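Local coordinates for ABC transporter substrate-binding protein (Bradyrhizobium japonicum, PDB 4I1D) that acts as the periplasmic solute-binding component of an ABC transporter, holds D-malate in this crystal, and may bind polyamines such as putrescine or spermidine, at residues A[41-46]-A[74-79]; A[47-52]-A[234-239]. All coordinates share one frame; numbering follows the deposited sequence.

Interaction 1 of 2, residues A[41-46]-A[74-79]; sequences DAWPAI and GLIEKL
Ile46 and Leu75 bring the two backbones to 7.3 Å between their CA atoms, where the first turn of helix 43-51 meets the irregular chain that follows helix 64-72. The contact is carried wholly by apolar groups. Trp43 reaches across with the six-membered part of its indole: Leu75 CD1 lies at the ring's edge, near its plane, 4.0 Å from Trp43 CZ3. Trp43 CH2 meets Ile76 CG2 at 3.8 Å, a methyl that stands anti to its own carbonyl carbon while CG1 is wedged between N and C (chi1 54°). Within the helix Ile46 lays CD1 over one indole face, 3.6 Å above the plane, and Ile46 CG2, its branch methyl, touches Leu75 CB at 4.2 Å. Trp43 NE1 donates to Thr62 OG1, which satisfies the ring's one polar atom and probably helps hold its rotation. Asp41 OD1 accepts from Trp43 N at 3.1 Å, approached from above the carboxylate plane, a capping bond. Gly74, at positive phi, is the C-prime residue of the Schellman motif ending helix 64-72; just after it, Leu75 and Ile76 pack against the start of helix 43-51 in an alpha/beta lobe of the periplasmic binding protein fold.

Interaction 2 of 2, residues A[47-52]-A[234-239]; sequences KTQVGS and CILKGA. With SO4 (sulfate ion), chain L; SO4 (sulfate ion), chain I; SO4 (sulfate ion), chain B.
Val50 is the main apolar contact of helix 43-51 with the chain leaving strand 219-235: Val50 CG2 lies 3.8 Å from Leu236 CD2, and Val50 CG1 4.0 Å from Lys237 CB. With CG1 anti to the backbone N (chi1 169°), the two methyls spread over successive residues, a shape that suits a beta-branched side chain. Val50 CG2 also rests 3.7 Å from Lys237 O. Cutting Val50 back to an alanine is likely to leave Leu236 CD2 and Lys237 CB without their methyl partners and a gap between helix and turn. Leu236 CD2 also packs against Gln49 OE1, which accepts a hydrogen bond from Trp57 N. Here a helix of the alpha/beta lobe lies against the type II turn, Leu236 to Ala239, that follows strand 219-235; Gly238, at phi 83°, suits a position where a side chain would jam against the preceding carbonyl. Among polar links, one water donates to both Val50 O (3.2 Å) and Lys237 O (2.9 Å), bridging the two backbones. Exposed Lys47, its CB pointing away from the turn, extends to donate from NZ to O1 (2.8 Å) and O2 (2.7 Å) of the chain I sulfate, probably from the crystallisation liquor.

After strand 4-9, helix 12-30 and strand 33-38 the chain enters helix 43-51, whose first turn belongs to interaction 1 and whose later turns belong to interaction 2. Strand 59-63 and helix 64-72 follow before 74-79 returns to the helix, closing the short loop of interaction 1. The long loop of interaction 2 closes only when the chain comes back along strand 219-235 to 234-239. The segments alternate along the chain, so the two loops cross. The two returning segments also pair directly: Glu77 N lies 2.9 Å from Ile235 O and Lys237 N 3.0 Å from Leu75 O, both probable hydrogen bonds. Pro309 of a neighbouring subunit, another copy of the protein, packs on Leu75 and Val50.

Interaction 1 of 2, residues A[41-46]-A[74-79]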
# COMPACT_ATOMS: atom_id res chain seq x y z
N ASP A 41 15.28 -24.43 3.99
CA ASP A 41 14.07 -25.09 3.50
C ASP A 41 14.18 -25.33 2.00
O ASP A 41 14.19 -24.39 1.21
CB ASP A 41 12.83 -24.26 3.82
CG ASP A 41 11.55 -24.83 3.20
OD1 ASP A 41 11.55 -26.02 2.82
OD2 ASP A 41 10.55 -24.09 3.11
N ALA A 42 14.25 -26.60 1.62
CA ALA A 42 14.53 -26.96 0.24
C ALA A 42 13.32 -26.90 -0.68
O ALA A 42 13.47 -26.88 -1.89
CB ALA A 42 15.14 -28.33 0.20
N TRP A 43 12.12 -26.88 -0.12
CA TRP A 43 10.96 -27.18 -0.95
C TRP A 43 10.57 -26.15 -2.00
O TRP A 43 10.29 -26.51 -3.15
CB TRP A 43 9.81 -27.77 -0.13
CG TRP A 43 10.22 -29.17 0.22
CD1 TRP A 43 10.95 -29.56 1.31
CD2 TRP A 43 10.03 -30.34 -0.58
NE1 TRP A 43 11.18 -30.91 1.26
CE2 TRP A 43 10.63 -31.42 0.11
CE3 TRP A 43 9.38 -30.60 -1.79
CZ2 TRP A 43 10.61 -32.73 -0.37
CZ3 TRP A 43 9.37 -31.90 -2.28
CH2 TRP A 43 9.97 -32.95 -1.57
N PRO A 44 10.59 -24.86 -1.64
CA PRO A 44 10.31 -23.90 -2.72
C PRO A 44 11.26 -24.10 -3.90
O PRO A 44 10.84 -24.00 -5.06
CB PRO A 44 10.53 -22.54 -2.05
CG PRO A 44 10.21 -22.80 -0.60
CD PRO A 44 10.75 -24.20 -0.34
N ALA A 45 12.52 -24.41 -3.62
CA ALA A 45 13.51 -24.58 -4.67
C ALA A 45 13.27 -25.88 -5.45
O ALA A 45 13.41 -25.91 -6.67
CB ALA A 45 14.92 -24.56 -4.09
N ILE A 46 12.93 -26.94 -4.73
CA ILE A 46 12.64 -28.21 -5.38
C ILE A 46 11.49 -28.02 -6.37
O ILE A 46 11.54 -28.52 -7.50
CB ILE A 46 12.29 -29.30 -4.36
CG1 ILE A 46 13.56 -29.77 -3.64
CG2 ILE A 46 11.62 -30.48 -5.03
CD1 ILE A 46 13.26 -30.58 -2.38
N GLY A 74 4.34 -35.34 -7.24
CA GLY A 74 5.18 -35.69 -8.37
C GLY A 74 6.53 -34.98 -8.42
O GLY A 74 7.11 -34.82 -9.50
N LEU A 75 7.04 -34.56 -7.27
CA LEU A 75 8.27 -33.77 -7.24
C LEU A 75 9.51 -34.59 -6.94
O LEU A 75 10.63 -34.16 -7.21
CB LEU A 75 8.17 -32.64 -6.21
CG LEU A 75 7.18 -31.51 -6.49
CD1 LEU A 75 6.84 -30.81 -5.17
CD2 LEU A 75 7.74 -30.53 -7.50
N ILE A 76 9.32 -35.78 -6.38
CA ILE A 76 10.45 -36.67 -6.12
C ILE A 76 10.17 -38.07 -6.65
O ILE A 76 9.02 -38.46 -6.85
CB ILE A 76 10.82 -36.71 -4.62
CG1 ILE A 76 9.60 -37.06 -3.77
CG2 ILE A 76 11.39 -35.37 -4.15
CD1 ILE A 76 9.93 -37.25 -2.30
N GLU A 77 11.24 -38.83 -6.87
CA GLU A 77 11.14 -40.13 -7.53
C GLU A 77 10.49 -41.19 -6.66
O GLU A 77 10.73 -41.25 -5.46
CB GLU A 77 12.53 -40.61 -7.97
CG GLU A 77 13.19 -39.79 -9.07
CD GLU A 77 12.72 -40.18 -10.46
OE1 GLU A 77 12.07 -41.23 -10.59
OE2 GLU A 77 13.01 -39.42 -11.42
N LYS A 78 9.65 -42.01 -7.28
CA LYS A 78 9.19 -43.23 -6.65
C LYS A 78 10.41 -44.14 -6.61
O LYS A 78 11.00 -44.44 -7.64
CB LYS A 78 8.08 -43.87 -7.47
CG LYS A 78 6.85 -44.30 -6.66
CD LYS A 78 5.65 -44.52 -7.58
CE LYS A 78 5.45 -43.32 -8.51
NZ LYS A 78 4.48 -43.58 -9.62
N LEU A 79 10.81 -44.57 -5.42
CA LEU A 79 12.03 -45.36 -5.29
C LEU A 79 11.83 -46.85 -5.58
O LEU A 79 10.88 -47.47 -5.08
CB LEU A 79 12.64 -45.18 -3.90
CG LEU A 79 13.11 -43.77 -3.53
CD1 LEU A 79 13.75 -43.78 -2.15
CD2 LEU A 79 14.07 -43.24 -4.58

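Interaction 2 of 2, residues A[47-52]-A[234-239]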
# COMPACT_ATOMS: atom_id res chain seq x y z
N LYS A 47 10.46 -27.28 -5.97
CA LYS A 47 9.33 -27.05 -6.86
C LYS A 47 9.80 -26.37 -8.13
O LYS A 47 9.44 -26.77 -9.24
CB LYS A 47 8.25 -26.19 -6.19
CG LYS A 47 7.51 -26.86 -5.05
CD LYS A 47 6.27 -26.06 -4.69
CE LYS A 47 5.53 -26.67 -3.52
NZ LYS A 47 4.21 -26.01 -3.33
N THR A 48 10.61 -25.33 -7.97
CA THR A 48 11.05 -24.56 -9.12
C THR A 48 11.96 -25.41 -10.00
O THR A 48 11.81 -25.45 -11.22
CB THR A 48 11.79 -23.29 -8.68
OG1 THR A 48 10.87 -22.42 -8.02
CG2 THR A 48 12.39 -22.58 -9.88
N GLN A 49 12.89 -26.11 -9.35
CA GLN A 49 13.86 -26.95 -10.06
C GLN A 49 13.17 -28.04 -10.86
O GLN A 49 13.40 -28.20 -12.06
CB GLN A 49 14.85 -27.57 -9.08
CG GLN A 49 15.84 -26.58 -8.47
CD GLN A 49 17.06 -27.27 -7.89
OE1 GLN A 49 17.39 -28.39 -8.28
NE2 GLN A 49 17.74 -26.62 -6.95
N VAL A 50 12.30 -28.80 -10.18
CA VAL A 50 11.62 -29.91 -10.83
C VAL A 50 10.65 -29.40 -11.90
O VAL A 50 10.54 -29.99 -12.97
CB VAL A 50 10.92 -30.80 -9.81
CG1 VAL A 50 10.00 -31.80 -10.49
CG2 VAL A 50 11.97 -31.50 -8.93
N GLY A 51 9.99 -28.29 -11.62
CA GLY A 51 9.07 -27.70 -12.57
C GLY A 51 9.73 -27.33 -13.88
O GLY A 51 9.07 -27.27 -14.92
N SER A 52 11.04 -27.10 -13.84
CA SER A 52 11.80 -26.69 -15.02
C SER A 52 12.19 -27.89 -15.88
O SER A 52 12.56 -27.74 -17.04
CB SER A 52 13.07 -25.93 -14.61
OG SER A 52 14.01 -26.82 -14.00
N CYS A 234 15.63 -38.28 -0.35
CA CYS A 234 14.79 -38.49 -1.53
C CYS A 234 15.53 -37.91 -2.73
O CYS A 234 16.50 -37.18 -2.57
CB CYS A 234 13.45 -37.78 -1.38
SG CYS A 234 13.63 -36.00 -1.03
N ILE A 235 15.06 -38.25 -3.93
CA ILE A 235 15.75 -37.91 -5.16
C ILE A 235 14.80 -37.09 -6.00
O ILE A 235 13.64 -37.45 -6.14
CB ILE A 235 16.12 -39.18 -5.94
CG1 ILE A 235 17.04 -40.07 -5.10
CG2 ILE A 235 16.74 -38.84 -7.29
CD1 ILE A 235 17.36 -41.41 -5.75
N LEU A 236 15.28 -35.98 -6.55
CA LEU A 236 14.41 -35.11 -7.33
C LEU A 236 13.94 -35.80 -8.60
O LEU A 236 14.70 -36.52 -9.24
CB LEU A 236 15.08 -33.77 -7.67
CG LEU A 236 15.01 -32.71 -6.57
CD1 LEU A 236 15.98 -33.05 -5.49
CD2 LEU A 236 15.29 -31.32 -7.10
N LYS A 237 12.67 -35.60 -8.93
CA LYS A 237 12.15 -36.07 -10.21
C LYS A 237 12.93 -35.35 -11.32
O LYS A 237 13.02 -34.13 -11.34
CB LYS A 237 10.66 -35.76 -10.32
CG LYS A 237 9.88 -36.71 -11.21
CD LYS A 237 9.86 -38.11 -10.63
CE LYS A 237 8.98 -39.04 -11.45
NZ LYS A 237 7.56 -38.60 -11.44
N GLY A 238 13.52 -36.11 -12.24
CA GLY A 238 14.31 -35.52 -13.31
C GLY A 238 15.74 -35.20 -12.92
O GLY A 238 16.43 -34.46 -13.62
N ALA A 239 16.19 -35.75 -11.80
CA ALA A 239 17.57 -35.55 -11.34
C ALA A 239 18.56 -35.91 -12.44
O ALA A 239 18.46 -36.97 -13.06
CB ALA A 239 17.83 -36.36 -10.07
S SO4 L . 3.64 -22.75 -4.57
O1 SO4 L . 5.10 -22.63 -4.40
O2 SO4 L . 3.32 -22.89 -6.01
O3 SO4 L . 3.16 -23.95 -3.84
O4 SO4 L . 2.98 -21.55 -4.03
S SO4 I . 2.44 -26.58 -0.54
O1 SO4 I . 3.65 -25.77 -0.55
O2 SO4 I . 2.12 -27.03 -1.90
O3 SO4 I . 2.64 -27.75 0.32
O4 SO4 I . 1.33 -25.77 -0.04
S SO4 B . 13.30 -19.93 -5.79
O1 SO4 B . 13.55 -21.28 -6.28
O2 SO4 B . 12.57 -19.16 -6.80
O3 SO4 B . 12.50 -19.99 -4.57
O4 SO4 B . 14.58 -19.28 -5.49
O HOH W 1 12.22 -32.66 -13.67